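Local coordinates for protein tapirin (Caldicellulosiruptor hydrothermalis, PDB 6N2C) that binds cellulose and is thereby likely to hold the thermophilic bacterium on plant biomass, through a zinc-carrying beta-helical C-terminal domain, at residues A[198-203]-A[548-553]; A[224-229]-A[243-248]; A[512-517]-A[529-534]. All coordinates share one frame; numbering follows the deposited sequence. Where two conformers were deposited one is given.

All three contacts join adjacent coils of the beta-helix, in interactions 1 and 2 through parallel strands and in interaction 3 through a parallel pairing that goes round a corner. Interactions 1 and 2 belong to one row of strands: 548-552, 200-203 and 227-229 adjoin in it, and the two contacts touch where T203 meets Y225. Interaction 3 links the row's last strand, 530-532, to 513-518. Interactions 1 and 3 are mostly buried and share the zinc, E551 coming from interaction 1, H530 and D532 from interaction 3. Interaction 2 is more open, with lysines outside, and depends on a threonine hydroxyl, whereas interaction 1 is a regular ladder and interaction 3 relies on a glycine and a phenylalanine.

Interaction 1 (A[198-203]-A[548-553]); sequences NNITVT and LNIEYV. With ZN (zinc ion), chain C.
The CD1 methyl of I550 meets two aliphatic side chains of the neighbouring parallel strand. CD1 lies 3.7 Å from I200 CG2, the two isoleucine side chains crossing at a slant, and 4.2 Å from CG2 of V202, beside which I550 runs in the same direction. CD1 is anti to CA (chi2 165°), which extends the chain toward both. I550 is also modelled in a second conformer, so these contacts hold for part of the molecules. With L548, these branched residues form the buried, apolar face.

The opposite face is polar. T201 and N549 lie side by side and point the same way, with N549 OD1 3.4 Å from T201 CB. A water binds both N199 O and T201 OG1 and is held only weakly by N549 OD1. Further on, T203 faces E551, and a second water sits 2.8 Å from T203 OG1 while also bonding to E551 OE2; T203 OG1 is also hydrogen-bonded to the OH of Y225. The glutamate chain is bent at chi2 (80°), which turns CD back, and OE1 binds zinc at 2.0 Å. A glutamate suits this position because its two oxygens can serve metal and water.

Between the faces, five backbone hydrogen bonds tie the strands in a regular parallel ladder, among them I550 N to T201 O at 2.9 Å.

Strand 200-203 is flanked on its other side by 227-229. Strand 548-552 is bordered by 530-532, whose H530 and D532 complete the zinc site, while F543 of strand 541-543 packs against I200, L548 and I550 from within the coil.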
ATOM      1  N   ASN A 198       3.601  16.817  11.523  1.00 25.79           N
ATOM      2  CA  ASN A 198       2.237  16.634  11.977  1.00 23.29           C
ATOM      3  C   ASN A 198       1.255  17.538  11.224  1.00 21.00           C
ATOM      4  O   ASN A 198       1.571  18.683  10.884  1.00 20.22           O
ATOM      5  CB  ASN A 198       2.081  16.959  13.487  1.00 25.12           C
ATOM      6  CG  ASN A 198       3.060  16.212  14.359  1.00 24.89           C
ATOM      7  OD1 ASN A 198       4.106  16.719  14.675  1.00 23.30           O
ATOM      8  ND2 ASN A 198       2.706  14.945  14.743  1.00 23.96           N
ATOM      9  N   ASN A 199       0.045  17.024  11.032  1.00 20.33           N
ATOM     10  CA  ASN A 199      -1.065  17.753  10.407  1.00 22.95           C
ATOM     11  C   ASN A 199      -0.745  18.347   9.015  1.00 24.07           C
ATOM     12  O   ASN A 199      -0.978  19.536   8.772  1.00 23.08           O
ATOM     13  CB  ASN A 199      -1.548  18.804  11.371  1.00 24.27           C
ATOM     14  CG  ASN A 199      -1.838  18.175  12.711  1.00 27.85           C
ATOM     15  OD1 ASN A 199      -2.604  17.197  12.765  1.00 27.56           O
ATOM     16  ND2 ASN A 199      -1.245  18.676  13.754  1.00 27.41           N
ATOM     17  N   ILE A 200      -0.114  17.531   8.159  1.00 21.54           N
ATOM     18  CA  ILE A 200       0.105  17.920   6.759  1.00 22.99           C
ATOM     19  C   ILE A 200      -0.993  17.274   5.970  1.00 24.29           C
ATOM     20  O   ILE A 200      -1.280  16.098   6.181  1.00 26.72           O
ATOM     21  CB  ILE A 200       1.564  17.625   6.279  1.00 24.33           C
ATOM     22  CG1 ILE A 200       2.520  18.501   7.182  1.00 29.99           C
ATOM     23  CG2 ILE A 200       1.726  17.937   4.767  1.00 21.78           C
ATOM     24  CD1 ILE A 200       3.993  18.565   6.864  1.00 30.34           C
ATOM     25  N   THR A 201      -1.613  18.027   5.050  1.00 17.80           N
ATOM     26  CA  THR A 201      -2.575  17.501   4.096  1.00 17.29           C
ATOM     27  C   THR A 201      -1.981  17.672   2.711  1.00 19.23           C
ATOM     28  O   THR A 201      -1.586  18.777   2.368  1.00 19.15           O
ATOM     29  CB  THR A 201      -3.888  18.247   4.186  1.00 23.51           C
ATOM     30  OG1 THR A 201      -4.448  18.111   5.522  1.00 25.80           O
ATOM     31  CG2 THR A 201      -4.880  17.728   3.249  1.00 26.23           C
ATOM     32  N   VAL A 202      -1.855  16.581   1.993  1.00 16.72           N
ATOM     33  CA  VAL A 202      -1.238  16.558   0.634  1.00 17.79           C
ATOM     34  C   VAL A 202      -2.345  16.165  -0.342  1.00 16.67           C
ATOM     35  O   VAL A 202      -2.927  15.110  -0.205  1.00 15.41           O
ATOM     36  CB  VAL A 202      -0.103  15.555   0.547  1.00 18.22           C
ATOM     37  CG1 VAL A 202       0.457  15.447  -0.872  1.00 18.15           C
ATOM     38  CG2 VAL A 202       1.002  15.870   1.530  1.00 19.31           C
ATOM     39  N   THR A 203      -2.527  16.963  -1.432  1.00 16.79           N
ATOM     40  CA  THR A 203      -3.347  16.631  -2.572  1.00 16.37           C
ATOM     41  C   THR A 203      -2.387  16.600  -3.757  1.00 19.42           C
ATOM     42  O   THR A 203      -1.738  17.604  -4.017  1.00 18.14           O
ATOM     43  CB  THR A 203      -4.469  17.639  -2.784  1.00 21.87           C
ATOM     44  OG1 THR A 203      -5.239  17.814  -1.569  1.00 22.54           O
ATOM     45  CG2 THR A 203      -5.430  17.173  -3.891  1.00 21.93           C
ATOM     46  N   LEU A 548       0.188  22.279   7.503  1.00 22.58           N
ATOM     47  CA  LEU A 548       0.522  22.748   6.135  1.00 21.40           C
ATOM     48  C   LEU A 548      -0.360  21.990   5.162  1.00 20.07           C
ATOM     49  O   LEU A 548      -0.503  20.733   5.239  1.00 19.71           O
ATOM     50  CB  LEU A 548       2.018  22.499   5.918  1.00 21.96           C
ATOM     51  CG  LEU A 548       2.494  22.438   4.432  1.00 22.85           C
ATOM     52  CD1 LEU A 548       2.403  23.829   3.857  1.00 21.29           C
ATOM     53  CD2 LEU A 548       3.951  22.034   4.391  1.00 26.40           C
ATOM     54  N   ASN A 549      -0.969  22.724   4.182  1.00 18.22           N
ATOM     55  CA  ASN A 549      -1.717  22.116   3.102  1.00 17.72           C
ATOM     56  C   ASN A 549      -0.798  22.284   1.830  1.00 18.40           C
ATOM     57  O   ASN A 549      -0.360  23.389   1.537  1.00 20.14           O
ATOM     58  CB  ASN A 549      -2.977  22.882   2.828  1.00 23.08           C
ATOM     59  CG  ASN A 549      -3.980  22.745   3.911  1.00 41.24           C
ATOM     60  OD1 ASN A 549      -4.397  21.611   4.259  1.00 52.39           O
ATOM     61  ND2 ASN A 549      -4.395  23.900   4.490  1.00 45.73           N
ATOM     62  N   ILE A 550      -0.585  21.152   1.142  0.60 17.12           N
ATOM     63  CA  ILE A 550       0.236  21.018  -0.070  0.60 17.84           C
ATOM     64  C   ILE A 550      -0.717  20.623  -1.146  0.60 17.14           C
ATOM     65  O   ILE A 550      -1.447  19.628  -1.043  0.60 15.11           O
ATOM     66  CB  ILE A 550       1.390  19.965   0.075  0.60 18.13           C
ATOM     67  CG1 ILE A 550       2.324  20.405   1.198  0.60 18.07           C
ATOM     68  CG2 ILE A 550       2.206  19.860  -1.239  0.60 17.06           C
ATOM     69  CD1 ILE A 550       3.239  19.365   1.691  0.60 20.99           C
ATOM     70  N   GLU A 551      -0.729  21.375  -2.251  1.00 18.50           N
ATOM     71  CA  GLU A 551      -1.509  20.951  -3.399  1.00 18.27           C
ATOM     72  C   GLU A 551      -0.626  21.024  -4.689  1.00 16.23           C
ATOM     73  O   GLU A 551       0.036  22.009  -4.908  1.00 16.91           O
ATOM     74  CB  GLU A 551      -2.681  21.899  -3.626  1.00 20.51           C
ATOM     75  CG  GLU A 551      -3.882  21.812  -2.623  1.00 28.48           C
ATOM     76  CD  GLU A 551      -3.634  22.541  -1.302  1.00 32.96           C
ATOM     77  OE1 GLU A 551      -3.286  23.737  -1.341  1.00 33.14           O
ATOM     78  OE2 GLU A 551      -3.743  21.931  -0.194  1.00 37.35           O
ATOM     79  N   TYR A 552      -0.669  19.953  -5.424  1.00 16.58           N
ATOM     80  CA  TYR A 552       0.011  19.883  -6.719  1.00 18.17           C
ATOM     81  C   TYR A 552      -0.631  20.924  -7.672  1.00 15.09           C
ATOM     82  O   TYR A 552      -1.903  20.946  -7.863  1.00 13.79           O
ATOM     83  CB  TYR A 552      -0.181  18.516  -7.316  1.00 16.33           C
ATOM     84  CG  TYR A 552       0.164  18.355  -8.806  1.00 16.07           C
ATOM     85  CD1 TYR A 552       1.473  18.364  -9.221  1.00 16.71           C
ATOM     86  CD2 TYR A 552      -0.835  18.323  -9.803  1.00 17.26           C
ATOM     87  CE1 TYR A 552       1.776  18.216 -10.556  1.00 18.05           C
ATOM     88  CE2 TYR A 552      -0.505  18.195 -11.146  1.00 20.36           C
ATOM     89  CZ  TYR A 552       0.809  18.045 -11.499  1.00 18.68           C
ATOM     90  OH  TYR A 552       1.158  17.966 -12.836  1.00 18.18           O
ATOM     91  N   VAL A 553       0.232  21.625  -8.362  1.00 14.34           N
ATOM     92  CA  VAL A 553      -0.134  22.354  -9.535  1.00 16.59           C
ATOM     93  C   VAL A 553       0.932  22.007 -10.600  1.00 15.07           C
ATOM     94  O   VAL A 553       2.118  22.054 -10.298  1.00 14.72           O
ATOM     95  CB  VAL A 553      -0.094  23.871  -9.275  1.00 17.78           C
ATOM     96  CG1 VAL A 553      -0.191  24.753 -10.574  1.00 19.44           C
ATOM     97  CG2 VAL A 553      -1.147  24.264  -8.266  1.00 18.47           C
TER
HETATM   98 ZN    ZN C 701      -3.413  25.370  -2.445  1.00 23.63          ZN
HETATM   99  O   HOH W   1      -3.383  20.395   7.236  1.00 33.75           O
HETATM  100  O   HOH W   2      -3.866  19.371   0.268  0.96 22.08           O

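Interaction 2 (A[224-229]-A[243-248]); sequences DYTIKA and GNNKVV
K246 O is gripped by two successive backbone N-H groups. T226 N binds it at 2.7 Å, in the carbonyl plane on a lone pair, whereas I227 N reaches it at 3.3 Å, tilted 29° from that plane. The amide of K246 turns instead to a side chain: it donates to T226 OG1 at 3.0 Å in a nearly straight bond. With OG1 anti to the carbonyl carbon (chi1 -53°), the hydroxyl faces the neighbouring strand, and it also bonds D218.

Beyond this start the ladder becomes regular, 227-229 and 246-249 being neighbouring parallel strands of one row in the beta-helix. V248 N bonds I227 O at 2.9 Å, and A229 N bonds V248 O. I227 and V247 share the buried face, CB to CG2 4.3 Å apart, as suits branched aliphatics. K228 and V248 share the outer one, where K228 lays its CB 3.4 Å above one face of the Y225 ring, toward the rim. The phenol OH of Y225 goes on to T203.

A threonine hydroxyl thus stands in for a backbone acceptor where the strand begins. Because it accepts from K246 N, its own proton is probably given to the D218 carboxylate.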
ATOM      1  N   ASP A 224     -10.306  16.190   5.353  1.00 51.38           N
ATOM      2  CA  ASP A 224     -10.793  14.831   5.144  1.00 49.21           C
ATOM      3  C   ASP A 224      -9.614  13.777   5.065  1.00 39.33           C
ATOM      4  O   ASP A 224      -9.742  12.657   5.533  1.00 45.07           O
ATOM      5  CB  ASP A 224     -11.594  14.826   3.812  1.00 54.32           C
ATOM      6  CG  ASP A 224     -12.073  13.431   3.369  1.00 69.48           C
ATOM      7  OD1 ASP A 224     -11.472  12.361   3.704  1.00 76.68           O
ATOM      8  OD2 ASP A 224     -13.076  13.418   2.627  1.00 83.38           O
ATOM      9  N   TYR A 225      -8.493  14.131   4.462  1.00 32.35           N
ATOM     10  CA  TYR A 225      -7.466  13.107   4.218  1.00 23.18           C
ATOM     11  C   TYR A 225      -6.187  13.738   4.553  1.00 21.56           C
ATOM     12  O   TYR A 225      -6.065  14.972   4.616  1.00 28.45           O
ATOM     13  CB  TYR A 225      -7.518  12.573   2.779  1.00 24.66           C
ATOM     14  CG  TYR A 225      -7.467  13.669   1.756  1.00 23.73           C
ATOM     15  CD1 TYR A 225      -6.292  14.279   1.446  1.00 25.26           C
ATOM     16  CD2 TYR A 225      -8.610  14.003   1.044  1.00 27.41           C
ATOM     17  CE1 TYR A 225      -6.224  15.288   0.485  1.00 23.45           C
ATOM     18  CE2 TYR A 225      -8.602  15.011   0.093  1.00 27.77           C
ATOM     19  CZ  TYR A 225      -7.423  15.638  -0.211  1.00 25.94           C
ATOM     20  OH  TYR A 225      -7.407  16.663  -1.141  1.00 27.83           O
ATOM     21  N   THR A 226      -5.229  12.903   4.852  1.00 18.50           N
ATOM     22  CA  THR A 226      -3.853  13.259   4.965  1.00 18.51           C
ATOM     23  C   THR A 226      -3.192  13.333   3.574  1.00 18.19           C
ATOM     24  O   THR A 226      -2.404  14.264   3.291  1.00 19.95           O
ATOM     25  CB  THR A 226      -3.122  12.248   5.817  1.00 21.30           C
ATOM     26  OG1 THR A 226      -3.869  12.128   7.065  1.00 21.33           O
ATOM     27  CG2 THR A 226      -1.760  12.695   6.097  1.00 22.21           C
ATOM     28  N   ILE A 227      -3.317  12.258   2.804  1.00 17.36           N
ATOM     29  CA  ILE A 227      -2.753  12.267   1.424  1.00 15.85           C
ATOM     30  C   ILE A 227      -3.849  11.741   0.515  1.00 17.58           C
ATOM     31  O   ILE A 227      -4.434  10.691   0.761  1.00 17.86           O
ATOM     32  CB  ILE A 227      -1.552  11.337   1.280  1.00 15.45           C
ATOM     33  CG1 ILE A 227      -0.424  11.802   2.172  1.00 18.01           C
ATOM     34  CG2 ILE A 227      -1.108  11.279  -0.168  1.00 15.33           C
ATOM     35  CD1 ILE A 227       0.786  10.829   2.050  1.00 18.36           C
ATOM     36  N   LYS A 228      -4.076  12.463  -0.588  1.00 16.65           N
ATOM     37  CA  LYS A 228      -4.869  12.000  -1.681  1.00 15.35           C
ATOM     38  C   LYS A 228      -3.937  12.029  -2.941  1.00 15.84           C
ATOM     39  O   LYS A 228      -3.342  13.053  -3.210  1.00 16.24           O
ATOM     40  CB  LYS A 228      -6.084  12.863  -1.894  1.00 19.34           C
ATOM     41  CG  LYS A 228      -6.908  12.335  -3.051  1.00 24.89           C
ATOM     42  CD  LYS A 228      -8.101  13.252  -3.307  1.00 35.39           C
ATOM     43  CE  LYS A 228      -8.933  12.802  -4.502  1.00 47.07           C
ATOM     44  NZ  LYS A 228      -9.498  11.406  -4.306  1.00 53.33           N
ATOM     45  N   ALA A 229      -3.822  10.908  -3.600  1.00 15.44           N
ATOM     46  CA  ALA A 229      -2.891  10.755  -4.754  1.00 15.34           C
ATOM     47  C   ALA A 229      -3.448   9.842  -5.774  1.00 14.08           C
ATOM     48  O   ALA A 229      -4.198   8.943  -5.470  1.00 14.05           O
ATOM     49  CB  ALA A 229      -1.588  10.187  -4.220  1.00 15.99           C
ATOM     50  N   GLY A 243      -0.310   7.801  12.781  1.00 15.59           N
ATOM     51  CA  GLY A 243      -1.536   7.786  13.584  1.00 17.88           C
ATOM     52  C   GLY A 243      -2.604   8.728  13.154  1.00 16.79           C
ATOM     53  O   GLY A 243      -2.311   9.893  12.850  1.00 17.86           O
ATOM     54  N   ASN A 244      -3.836   8.210  13.055  1.00 17.24           N
ATOM     55  CA  ASN A 244      -4.965   8.993  12.607  1.00 18.21           C
ATOM     56  C   ASN A 244      -4.759   9.621  11.183  1.00 17.61           C
ATOM     57  O   ASN A 244      -5.385  10.647  10.851  1.00 18.40           O
ATOM     58  CB  ASN A 244      -5.318  10.067  13.614  1.00 20.53           C
ATOM     59  CG  ASN A 244      -6.688  10.602  13.429  1.00 24.54           C
ATOM     60  OD1 ASN A 244      -7.661   9.875  13.223  1.00 28.56           O
ATOM     61  ND2 ASN A 244      -6.788  11.914  13.549  1.00 27.27           N
ATOM     62  N   ASN A 245      -3.941   8.944  10.376  1.00 17.50           N
ATOM     63  CA  ASN A 245      -3.653   9.411   8.981  1.00 17.78           C
ATOM     64  C   ASN A 245      -4.617   8.714   8.079  1.00 17.91           C
ATOM     65  O   ASN A 245      -4.862   7.442   8.215  1.00 18.54           O
ATOM     66  CB  ASN A 245      -2.282   9.016   8.559  1.00 18.02           C
ATOM     67  CG  ASN A 245      -1.180   9.552   9.466  1.00 19.32           C
ATOM     68  OD1 ASN A 245      -0.290   8.807   9.811  1.00 18.70           O
ATOM     69  ND2 ASN A 245      -1.175  10.848   9.783  1.00 18.27           N
ATOM     70  N   LYS A 246      -5.137   9.450   7.081  0.56 17.09           N
ATOM     71  CA  LYS A 246      -6.107   8.899   6.126  0.56 17.36           C
ATOM     72  C   LYS A 246      -5.546   9.091   4.695  0.56 15.80           C
ATOM     73  O   LYS A 246      -5.449  10.239   4.229  0.56 15.15           O
ATOM     74  CB  LYS A 246      -7.475   9.544   6.267  0.56 21.08           C
ATOM     75  CG  LYS A 246      -7.979   9.808   7.713  0.56 22.99           C
ATOM     76  CD  LYS A 246      -8.213   8.586   8.538  0.56 23.82           C
ATOM     77  CE  LYS A 246      -8.638   8.980   9.951  0.56 24.36           C
ATOM     78  NZ  LYS A 246      -9.216   7.797  10.644  0.56 24.34           N
ATOM     79  N   VAL A 247      -5.225   7.992   4.035  1.00 16.15           N
ATOM     80  CA  VAL A 247      -4.457   8.008   2.735  1.00 15.82           C
ATOM     81  C   VAL A 247      -5.371   7.383   1.711  1.00 16.81           C
ATOM     82  O   VAL A 247      -5.917   6.303   1.932  1.00 16.35           O
ATOM     83  CB  VAL A 247      -3.162   7.258   2.849  1.00 15.78           C
ATOM     84  CG1 VAL A 247      -2.448   7.121   1.479  1.00 16.16           C
ATOM     85  CG2 VAL A 247      -2.217   7.981   3.804  1.00 18.41           C
ATOM     86  N   VAL A 248      -5.507   8.031   0.528  1.00 14.72           N
ATOM     87  CA  VAL A 248      -6.354   7.550  -0.530  1.00 15.14           C
ATOM     88  C   VAL A 248      -5.473   7.559  -1.807  1.00 15.94           C
ATOM     89  O   VAL A 248      -4.990   8.638  -2.154  1.00 16.86           O
ATOM     90  CB  VAL A 248      -7.574   8.497  -0.799  1.00 18.49           C
ATOM     91  CG1 VAL A 248      -8.451   7.874  -1.875  1.00 19.89           C
ATOM     92  CG2 VAL A 248      -8.404   8.625   0.480  1.00 20.82           C
TER

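Interaction 3 (A[512-517]-A[529-534]); sequences VQIFVI and NHLDGV. With ZN (zinc ion), chain C.
V534 places its CG2 methyl at the edge of the F515 ring, in the ring plane, 4.0 Å from CD1. Q513 OE1, from the same strand as F515, also lies at the edge. G533 comes up obliquely, its CA 3.6 Å from CE1 of the phenylalanine. A broad, flat side chain suits this place because it can touch both a methyl and a bare backbone. An alanine here would probably leave V534 CG2 and G533 CA without their aromatic neighbour and open a gap at the corner.

G533 marks that corner between two faces of the beta-helix, 530-532 lying on one and 534-537 on the next. Its backbone angles (phi 147°) suit glycine, and a CB would collide with I514 O. That oxygen accepts V534 N at 3.2 Å, while I514 N gives to D532 O and V516 N to V534 O, so hydrogen bonding continues past the corner.

Two polar flat groups also meet through a water: the Q513 amide and the D532 carboxylate, turned 75° apart. The water accepts from Q513 NE2 and donates to D532 OD2 at 2.8 Å. D532 OD1 binds zinc at 2.0 Å, and H530 presents NE2 to it at 1.9 Å; E551 is the third protein ligand.

The carboxylate is therefore divided between metal and water. The zinc would probably draw charge toward OD1, and the glutamine, through the water, is a second-shell partner that is likely to limit the rotation of the D532 carboxylate.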
ATOM      1  N   VAL A 512       1.566  32.673  -3.828  1.00 39.51           N
ATOM      2  CA  VAL A 512       2.057  32.351  -5.130  1.00 28.62           C
ATOM      3  C   VAL A 512       2.539  30.922  -5.166  1.00 24.92           C
ATOM      4  O   VAL A 512       3.001  30.358  -4.158  1.00 22.59           O
ATOM      5  CB  VAL A 512       3.189  33.277  -5.561  1.00 34.83           C
ATOM      6  CG1 VAL A 512       2.687  34.732  -5.497  1.00 41.20           C
ATOM      7  CG2 VAL A 512       4.448  33.137  -4.731  1.00 29.36           C
ATOM      8  N   GLN A 513       2.519  30.392  -6.347  1.00 18.69           N
ATOM      9  CA  GLN A 513       2.960  29.040  -6.550  1.00 15.51           C
ATOM     10  C   GLN A 513       4.439  28.948  -6.484  1.00 15.51           C
ATOM     11  O   GLN A 513       5.140  29.858  -6.845  1.00 13.68           O
ATOM     12  CB  GLN A 513       2.416  28.469  -7.837  1.00 14.70           C
ATOM     13  CG  GLN A 513       0.879  28.563  -8.074  1.00 15.79           C
ATOM     14  CD  GLN A 513       0.382  28.307  -9.460  1.00 17.31           C
ATOM     15  OE1 GLN A 513       1.190  28.216 -10.410  1.00 18.35           O
ATOM     16  NE2 GLN A 513      -0.958  28.262  -9.641  1.00 16.49           N
ATOM     17  N   ILE A 514       4.912  27.755  -6.066  1.00 14.32           N
ATOM     18  CA  ILE A 514       6.327  27.527  -5.825  1.00 14.39           C
ATOM     19  C   ILE A 514       6.720  26.246  -6.526  1.00 15.16           C
ATOM     20  O   ILE A 514       6.128  25.214  -6.268  1.00 14.93           O
ATOM     21  CB  ILE A 514       6.640  27.447  -4.319  1.00 16.39           C
ATOM     22  CG1 ILE A 514       6.336  28.756  -3.562  1.00 16.89           C
ATOM     23  CG2 ILE A 514       8.075  27.034  -4.076  1.00 17.83           C
ATOM     24  CD1 ILE A 514       7.233  29.843  -3.959  1.00 21.04           C
ATOM     25  N   PHE A 515       7.759  26.315  -7.364  1.00 13.80           N
ATOM     26  CA  PHE A 515       8.244  25.130  -8.070  1.00 14.42           C
ATOM     27  C   PHE A 515       9.748  25.007  -7.823  1.00 14.54           C
ATOM     28  O   PHE A 515      10.522  25.881  -8.246  1.00 15.10           O
ATOM     29  CB  PHE A 515       7.933  25.264  -9.579  1.00 14.94           C
ATOM     30  CG  PHE A 515       6.506  25.412  -9.846  1.00 13.53           C
ATOM     31  CD1 PHE A 515       5.657  24.335  -9.937  1.00 13.52           C
ATOM     32  CD2 PHE A 515       5.943  26.716  -9.938  1.00 13.98           C
ATOM     33  CE1 PHE A 515       4.296  24.488 -10.169  1.00 12.65           C
ATOM     34  CE2 PHE A 515       4.608  26.849 -10.124  1.00 12.82           C
ATOM     35  CZ  PHE A 515       3.802  25.781 -10.281  1.00 13.17           C
ATOM     36  N   VAL A 516      10.140  23.926  -7.157  1.00 14.14           N
ATOM     37  CA  VAL A 516      11.543  23.652  -6.806  1.00 13.34           C
ATOM     38  C   VAL A 516      12.017  22.350  -7.378  1.00 14.15           C
ATOM     39  O   VAL A 516      11.397  21.301  -7.170  1.00 13.71           O
ATOM     40  CB  VAL A 516      11.754  23.724  -5.288  1.00 15.09           C
ATOM     41  CG1 VAL A 516      13.223  23.515  -4.977  1.00 16.39           C
ATOM     42  CG2 VAL A 516      11.325  25.027  -4.732  1.00 14.55           C
ATOM     43  N   ILE A 517      13.120  22.384  -8.148  1.00 13.83           N
ATOM     44  CA  ILE A 517      13.726  21.205  -8.687  1.00 14.32           C
ATOM     45  C   ILE A 517      15.210  21.272  -8.342  1.00 16.44           C
ATOM     46  O   ILE A 517      15.885  22.198  -8.866  1.00 13.50           O
ATOM     47  CB  ILE A 517      13.552  21.078 -10.187  1.00 14.46           C
ATOM     48  CG1 ILE A 517      12.048  21.082 -10.592  1.00 14.04           C
ATOM     49  CG2 ILE A 517      14.189  19.742 -10.655  1.00 14.64           C
ATOM     50  CD1 ILE A 517      11.527  22.494 -10.859  1.00 13.64           C
ATOM     51  N   ASN A 529       2.426  27.385   5.590  1.00 20.04           N
ATOM     52  CA  ASN A 529       1.189  26.713   5.815  1.00 21.51           C
ATOM     53  C   ASN A 529       0.375  26.375   4.567  1.00 19.50           C
ATOM     54  O   ASN A 529      -0.602  25.649   4.659  1.00 19.31           O
ATOM     55  CB  ASN A 529       0.353  27.505   6.785  1.00 26.36           C
ATOM     56  CG  ASN A 529      -0.111  28.842   6.213  1.00 33.76           C
ATOM     57  OD1 ASN A 529       0.005  29.134   5.029  1.00 33.23           O
ATOM     58  ND2 ASN A 529      -0.606  29.674   7.085  1.00 47.72           N
ATOM     59  N   HIS A 530       0.759  26.908   3.396  1.00 21.13           N
ATOM     60  CA  HIS A 530       0.025  26.603   2.188  1.00 20.61           C
ATOM     61  C   HIS A 530       1.013  26.667   1.035  1.00 19.51           C
ATOM     62  O   HIS A 530       1.587  27.715   0.761  1.00 21.10           O
ATOM     63  CB  HIS A 530      -1.097  27.643   1.970  1.00 23.06           C
ATOM     64  CG  HIS A 530      -1.925  27.415   0.719  1.00 24.74           C
ATOM     65  ND1 HIS A 530      -2.601  28.434   0.077  1.00 27.56           N
ATOM     66  CD2 HIS A 530      -2.161  26.303  -0.004  1.00 24.15           C
ATOM     67  CE1 HIS A 530      -3.194  27.938  -1.003  1.00 27.25           C
ATOM     68  NE2 HIS A 530      -2.951  26.633  -1.067  1.00 21.12           N
ATOM     69  N   LEU A 531       1.180  25.549   0.358  0.54 18.88           N
ATOM     70  CA  LEU A 531       2.055  25.477  -0.812  0.54 19.76           C
ATOM     71  C   LEU A 531       1.356  24.823  -1.989  0.54 18.71           C
ATOM     72  O   LEU A 531       0.954  23.635  -1.915  0.54 17.57           O
ATOM     73  CB  LEU A 531       3.337  24.689  -0.477  0.54 20.52           C
ATOM     74  CG  LEU A 531       4.400  25.389   0.340  0.54 22.03           C
ATOM     75  CD1 LEU A 531       5.375  24.372   0.953  0.54 21.95           C
ATOM     76  CD2 LEU A 531       5.165  26.362  -0.563  0.54 22.96           C
ATOM     77  N   ASP A 532       1.308  25.549  -3.123  1.00 17.97           N
ATOM     78  CA  ASP A 532       0.777  25.030  -4.372  1.00 16.55           C
ATOM     79  C   ASP A 532       1.948  24.966  -5.320  1.00 16.67           C
ATOM     80  O   ASP A 532       2.639  25.977  -5.506  1.00 17.02           O
ATOM     81  CB  ASP A 532      -0.214  26.027  -4.982  1.00 15.72           C
ATOM     82  CG  ASP A 532      -1.545  26.061  -4.259  1.00 22.29           C
ATOM     83  OD1 ASP A 532      -1.862  25.041  -3.642  1.00 22.93           O
ATOM     84  OD2 ASP A 532      -2.235  27.017  -4.405  1.00 22.36           O
ATOM     85  N   GLY A 533       2.165  23.807  -5.903  1.00 16.18           N
ATOM     86  CA  GLY A 533       3.253  23.651  -6.815  1.00 14.52           C
ATOM     87  C   GLY A 533       3.843  22.279  -6.763  1.00 13.54           C
ATOM     88  O   GLY A 533       3.089  21.274  -6.760  1.00 13.62           O
ATOM     89  N   VAL A 534       5.188  22.218  -6.911  1.00 12.04           N
ATOM     90  CA  VAL A 534       5.862  20.932  -7.075  1.00 12.93           C
ATOM     91  C   VAL A 534       7.190  21.083  -6.276  1.00 14.24           C
ATOM     92  O   VAL A 534       7.867  22.131  -6.335  1.00 15.95           O
ATOM     93  CB  VAL A 534       6.134  20.620  -8.583  1.00 15.07           C
ATOM     94  CG1 VAL A 534       7.111  19.597  -8.824  1.00 19.68           C
ATOM     95  CG2 VAL A 534       4.882  20.461  -9.414  1.00 14.22           C
TER
HETATM   96 ZN    ZN C 701      -3.413  25.370  -2.445  1.00 23.63          ZN
HETATM   97  O   HOH W   3      -2.619  28.081  -6.995  1.00 35.91           O